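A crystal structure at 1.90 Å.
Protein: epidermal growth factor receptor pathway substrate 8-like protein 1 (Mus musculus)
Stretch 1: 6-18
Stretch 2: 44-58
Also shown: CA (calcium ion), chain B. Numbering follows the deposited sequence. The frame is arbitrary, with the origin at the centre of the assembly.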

# COMPACT_ATOMS: atom_id res chain seq x y z
N ALA A 6 -7.28 -26.97 3.89
CA ALA A 6 -8.11 -26.57 2.72
C ALA A 6 -7.22 -25.71 1.87
O ALA A 6 -6.53 -24.85 2.45
CB ALA A 6 -9.33 -25.75 3.13
N ASP A 7 -7.15 -25.94 0.56
CA ASP A 7 -6.26 -25.09 -0.15
C ASP A 7 -6.72 -23.65 -0.15
O ASP A 7 -5.91 -22.80 -0.07
CB ASP A 7 -6.06 -25.50 -1.58
CG ASP A 7 -5.28 -26.77 -1.67
OD1 ASP A 7 -4.52 -27.20 -0.71
OD2 ASP A 7 -5.48 -27.33 -2.73
N VAL A 8 -8.00 -23.40 -0.37
CA VAL A 8 -8.54 -22.01 -0.40
C VAL A 8 -9.59 -21.89 0.64
O VAL A 8 -10.57 -22.77 0.69
CB VAL A 8 -9.20 -21.76 -1.73
CG1 VAL A 8 -9.81 -20.38 -1.75
CG2 VAL A 8 -8.19 -21.99 -2.83
N SER A 9 -9.45 -20.93 1.57
CA SER A 9 -10.50 -20.79 2.52
C SER A 9 -10.74 -19.27 2.59
O SER A 9 -9.80 -18.45 2.28
CB SER A 9 -10.03 -21.24 3.91
OG SER A 9 -9.49 -22.55 3.96
N GLN A 10 -11.92 -18.90 3.04
CA GLN A 10 -12.27 -17.45 3.33
C GLN A 10 -12.84 -17.22 4.66
O GLN A 10 -13.49 -18.09 5.27
CB GLN A 10 -13.26 -16.81 2.42
CG GLN A 10 -13.91 -17.77 1.53
CD GLN A 10 -14.88 -17.04 0.61
OE1 GLN A 10 -14.50 -16.60 -0.49
NE2 GLN A 10 -16.10 -16.83 1.11
N TYR A 11 -12.62 -16.03 5.15
CA TYR A 11 -13.07 -15.63 6.46
C TYR A 11 -13.59 -14.17 6.39
O TYR A 11 -13.08 -13.33 5.55
CB TYR A 11 -11.89 -15.60 7.40
CG TYR A 11 -11.18 -16.90 7.37
CD1 TYR A 11 -10.06 -17.09 6.52
CD2 TYR A 11 -11.61 -17.96 8.19
CE1 TYR A 11 -9.34 -18.32 6.49
CE2 TYR A 11 -10.87 -19.21 8.20
CZ TYR A 11 -9.76 -19.37 7.39
OH TYR A 11 -9.01 -20.47 7.37
N HIS A 12 -14.68 -13.91 7.08
CA HIS A 12 -15.09 -12.52 7.14
C HIS A 12 -14.30 -11.90 8.31
O HIS A 12 -14.18 -12.51 9.40
CB HIS A 12 -16.54 -12.38 7.42
CG HIS A 12 -17.39 -12.80 6.26
ND1 HIS A 12 -18.10 -11.90 5.50
CD2 HIS A 12 -17.56 -14.01 5.68
CE1 HIS A 12 -18.67 -12.54 4.50
NE2 HIS A 12 -18.35 -13.82 4.59
N VAL A 13 -13.73 -10.69 8.08
CA VAL A 13 -13.04 -10.04 9.17
C VAL A 13 -13.39 -8.55 9.07
O VAL A 13 -13.90 -8.13 8.05
CB VAL A 13 -11.46 -10.16 8.98
CG1 VAL A 13 -11.05 -11.64 8.97
CG2 VAL A 13 -11.09 -9.48 7.70
N ASN A 14 -12.95 -7.80 10.07
CA ASN A 14 -13.04 -6.33 10.01
C ASN A 14 -11.61 -5.82 9.94
O ASN A 14 -10.80 -6.01 10.86
CB ASN A 14 -13.62 -5.82 11.37
CG ASN A 14 -15.18 -6.00 11.43
OD1 ASN A 14 -15.78 -6.06 10.47
ND2 ASN A 14 -15.72 -6.13 12.56
N HIS A 15 -11.31 -5.09 8.91
CA HIS A 15 -9.95 -4.50 8.92
C HIS A 15 -9.96 -3.35 9.91
O HIS A 15 -10.94 -2.55 9.94
CB HIS A 15 -9.72 -4.00 7.47
CG HIS A 15 -8.50 -3.13 7.40
ND1 HIS A 15 -8.54 -1.73 7.52
CD2 HIS A 15 -7.18 -3.46 7.31
CE1 HIS A 15 -7.29 -1.26 7.49
NE2 HIS A 15 -6.45 -2.28 7.36
N LEU A 16 -8.98 -3.21 10.76
CA LEU A 16 -9.00 -2.11 11.71
C LEU A 16 -8.02 -1.00 11.26
O LEU A 16 -8.43 0.12 11.28
CB LEU A 16 -8.52 -2.56 13.06
CG LEU A 16 -9.47 -3.69 13.61
CD1 LEU A 16 -8.96 -4.01 15.08
CD2 LEU A 16 -10.89 -3.09 13.73
N VAL A 17 -6.76 -1.30 10.92
CA VAL A 17 -5.79 -0.22 10.55
C VAL A 17 -4.57 -0.88 9.82
O VAL A 17 -4.34 -2.12 9.97
CB VAL A 17 -5.23 0.44 11.93
CG1 VAL A 17 -4.10 -0.38 12.58
CG2 VAL A 17 -4.65 1.81 11.56
N THR A 18 -3.91 -0.13 8.92
CA THR A 18 -2.68 -0.53 8.31
C THR A 18 -1.73 0.67 8.57
O THR A 18 -2.16 1.87 8.32
CB THR A 18 -2.89 -0.69 6.88
OG1 THR A 18 -3.73 -1.83 6.60
CG2 THR A 18 -1.49 -0.88 6.18
CA CA B . -5.11 -23.56 3.89
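Stretch 2 44-58: GRVWAQEMLLRVSPS

Stretch 2 lies beside stretch 1 as an antiparallel neighbour in a sheet. Strand 49-55 pairs with strand 9-18, their axes coming within 4.4 Å and their N-to-C directions making an angle of 132°, well short of 180°. The register is regular: Ser 9 faces Val 55, Tyr 11 faces Leu 53, Val 13 faces Met 51 and His 15 faces Gln 49, each a hydrogen-bonded pair. In one rung, Val 13 N reaches Met 51 O at 2.8 Å and Met 51 N returns to Val 13 O at 2.7 Å. Between these rungs sit the closer, non-hydrogen-bonded pairs, with CA of Asn 14 only 4.2 Å from CA of Glu 50; here CA-H groups approach carbonyls instead, as Gln 10 CA does Leu 53 O at 3.2 Å. Before the strand, residues 44-48 are loop, and Gly 44 takes the positive phi of a Schellman motif closing a helix.

The alternation largely sorts chemistry by face. Tyr 11, Val 13, Met 51, Leu 53 and Val 55 form a buried cluster on one side, with Ser 9, His 15 and Gln 49 toward its ends; there Val 13 CG2 lies 4.1 Å from Leu 53 CB and Tyr 11 CE1 meets Val 55 CG2 at 4.0 Å, at the ring edge. Met 51, a selenomethionine, sets SE 3.8 Å from His 15 CB.

The other face is largely polar. Arg 54 NH2 donates to Gln 10 OE1 at 3.2 Å, and His 12 ND1 makes a weak hydrogen bond to Glu 50 OE2 at 3.4 Å. Leu 52 is the apolar exception: its CD1 lies over the His 12 ring, 3.9 Å from the centroid. Before strand 49-55 begins, its loop still packs on the first strand, with Leu 16 CD2 4.0 Å from Ala 48 CB and Leu 16 CB 3.9 Å from Val 46 CG1.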

# COMPACT_ATOMS: atom_id res chain seq x y z
N GLY A 44 -8.79 8.34 17.34
CA GLY A 44 -9.89 8.32 16.36
C GLY A 44 -9.44 7.88 14.98
O GLY A 44 -10.09 8.20 13.92
N ARG A 45 -8.33 7.13 14.92
CA ARG A 45 -7.83 6.61 13.61
C ARG A 45 -8.22 5.22 13.28
O ARG A 45 -7.82 4.72 12.25
CB ARG A 45 -6.28 6.65 13.57
CG ARG A 45 -5.79 8.08 13.94
CD ARG A 45 -4.62 8.44 13.16
NE ARG A 45 -3.43 8.28 13.89
CZ ARG A 45 -2.23 8.20 13.30
NH1 ARG A 45 -2.08 8.28 11.97
NH2 ARG A 45 -1.15 7.94 14.06
N VAL A 46 -9.01 4.55 14.10
CA VAL A 46 -9.31 3.15 13.79
C VAL A 46 -10.77 3.02 13.51
O VAL A 46 -11.56 3.34 14.38
CB VAL A 46 -8.90 2.30 15.02
CG1 VAL A 46 -9.29 0.82 14.84
CG2 VAL A 46 -7.36 2.40 15.23
N TRP A 47 -11.16 2.55 12.34
CA TRP A 47 -12.58 2.36 12.06
C TRP A 47 -12.71 1.00 11.32
O TRP A 47 -12.12 0.81 10.28
CB TRP A 47 -13.18 3.49 11.16
CG TRP A 47 -13.09 4.84 11.89
CD1 TRP A 47 -11.95 5.68 11.98
CD2 TRP A 47 -14.06 5.42 12.80
NE1 TRP A 47 -12.17 6.70 12.92
CE2 TRP A 47 -13.42 6.58 13.42
CE3 TRP A 47 -15.38 5.09 13.16
CZ2 TRP A 47 -14.10 7.38 14.39
CZ3 TRP A 47 -16.05 5.91 14.13
CH2 TRP A 47 -15.39 7.04 14.72
N ALA A 48 -13.48 0.10 11.93
CA ALA A 48 -13.73 -1.26 11.46
C ALA A 48 -14.42 -1.31 10.14
O ALA A 48 -15.49 -0.70 9.88
CB ALA A 48 -14.52 -2.05 12.57
N GLN A 49 -13.81 -2.00 9.23
CA GLN A 49 -14.41 -2.12 7.89
C GLN A 49 -14.52 -3.54 7.57
O GLN A 49 -13.49 -4.22 7.54
CB GLN A 49 -13.54 -1.42 6.88
CG GLN A 49 -14.02 -1.58 5.46
CD GLN A 49 -13.23 -0.65 4.48
OE1 GLN A 49 -12.99 0.53 4.79
NE2 GLN A 49 -12.85 -1.18 3.29
N GLU A 50 -15.72 -4.04 7.20
CA GLU A 50 -15.86 -5.47 6.98
C GLU A 50 -15.26 -5.89 5.68
O GLU A 50 -15.36 -5.24 4.69
CB GLU A 50 -17.36 -5.93 7.11
CG GLU A 50 -17.39 -7.52 7.13
CD GLU A 50 -18.84 -8.07 7.29
OE1 GLU A 50 -19.45 -7.65 8.30
OE2 GLU A 50 -19.34 -8.87 6.45
N MSE A 51 -14.55 -7.03 5.67
CA MSE A 51 -13.93 -7.48 4.45
C MSE A 51 -13.88 -9.01 4.47
O MSE A 51 -13.96 -9.67 5.51
CB MSE A 51 -12.42 -7.04 4.41
CG MSE A 51 -12.15 -5.69 3.93
SE MSE A 51 -10.20 -5.38 4.00
CE MSE A 51 -10.59 -3.45 3.53
N LEU A 52 -13.67 -9.53 3.31
CA LEU A 52 -13.47 -10.99 3.07
C LEU A 52 -12.01 -11.30 2.90
O LEU A 52 -11.40 -10.87 1.92
CB LEU A 52 -14.08 -11.38 1.74
CG LEU A 52 -14.66 -12.78 1.63
CD1 LEU A 52 -14.96 -13.45 2.97
CD2 LEU A 52 -15.97 -12.57 0.83
N LEU A 53 -11.44 -12.08 3.81
CA LEU A 53 -10.01 -12.43 3.74
C LEU A 53 -9.88 -13.89 3.20
O LEU A 53 -10.49 -14.88 3.76
CB LEU A 53 -9.34 -12.22 5.13
CG LEU A 53 -7.81 -12.42 5.13
CD1 LEU A 53 -7.11 -12.02 6.48
CD2 LEU A 53 -7.48 -13.94 5.03
N ARG A 54 -9.27 -14.01 2.04
CA ARG A 54 -9.09 -15.28 1.39
C ARG A 54 -7.68 -15.83 1.39
O ARG A 54 -6.72 -15.13 1.08
CB ARG A 54 -9.74 -15.19 0.02
CG ARG A 54 -9.67 -16.52 -0.75
CD ARG A 54 -10.26 -16.47 -2.22
NE ARG A 54 -11.69 -16.12 -2.23
CZ ARG A 54 -12.34 -15.71 -3.33
NH1 ARG A 54 -11.71 -15.59 -4.52
NH2 ARG A 54 -13.61 -15.39 -3.27
N VAL A 55 -7.46 -17.06 1.94
CA VAL A 55 -6.09 -17.62 1.93
C VAL A 55 -6.04 -18.70 0.84
O VAL A 55 -6.90 -19.61 0.85
CB VAL A 55 -5.87 -18.24 3.24
CG1 VAL A 55 -4.50 -18.73 3.36
CG2 VAL A 55 -6.18 -17.12 4.40
N SER A 56 -5.12 -18.58 -0.10
CA SER A 56 -4.93 -19.56 -1.17
C SER A 56 -3.57 -20.00 -1.09
O SER A 56 -2.75 -19.45 -0.34
CB SER A 56 -5.27 -18.94 -2.49
OG SER A 56 -4.20 -18.19 -2.92
N PRO A 57 -3.16 -21.04 -1.83
CA PRO A 57 -1.77 -21.43 -1.62
C PRO A 57 -0.70 -20.47 -2.17
O PRO A 57 0.42 -20.72 -1.96
CB PRO A 57 -1.62 -22.78 -2.39
CG PRO A 57 -3.12 -23.29 -2.28
CD PRO A 57 -3.91 -22.03 -2.65
N SER A 58 -1.08 -19.50 -2.97
CA SER A 58 -0.07 -18.52 -3.48
C SER A 58 -0.18 -17.12 -2.90
O SER A 58 0.74 -16.34 -3.09
CB SER A 58 -0.22 -18.38 -4.96
OG SER A 58 -1.52 -17.88 -5.27
O HOH W 1 -6.15 -24.69 5.67
O HOH W 2 -4.15 -25.78 3.74
O HOH W 3 -4.07 -22.89 1.80
O HOH W 4 -6.67 -21.97 3.03
O HOH W 5 -18.37 -6.56 11.25
O HOH W 6 -10.64 -0.01 8.16
O HOH W 7 -3.05 -23.45 4.85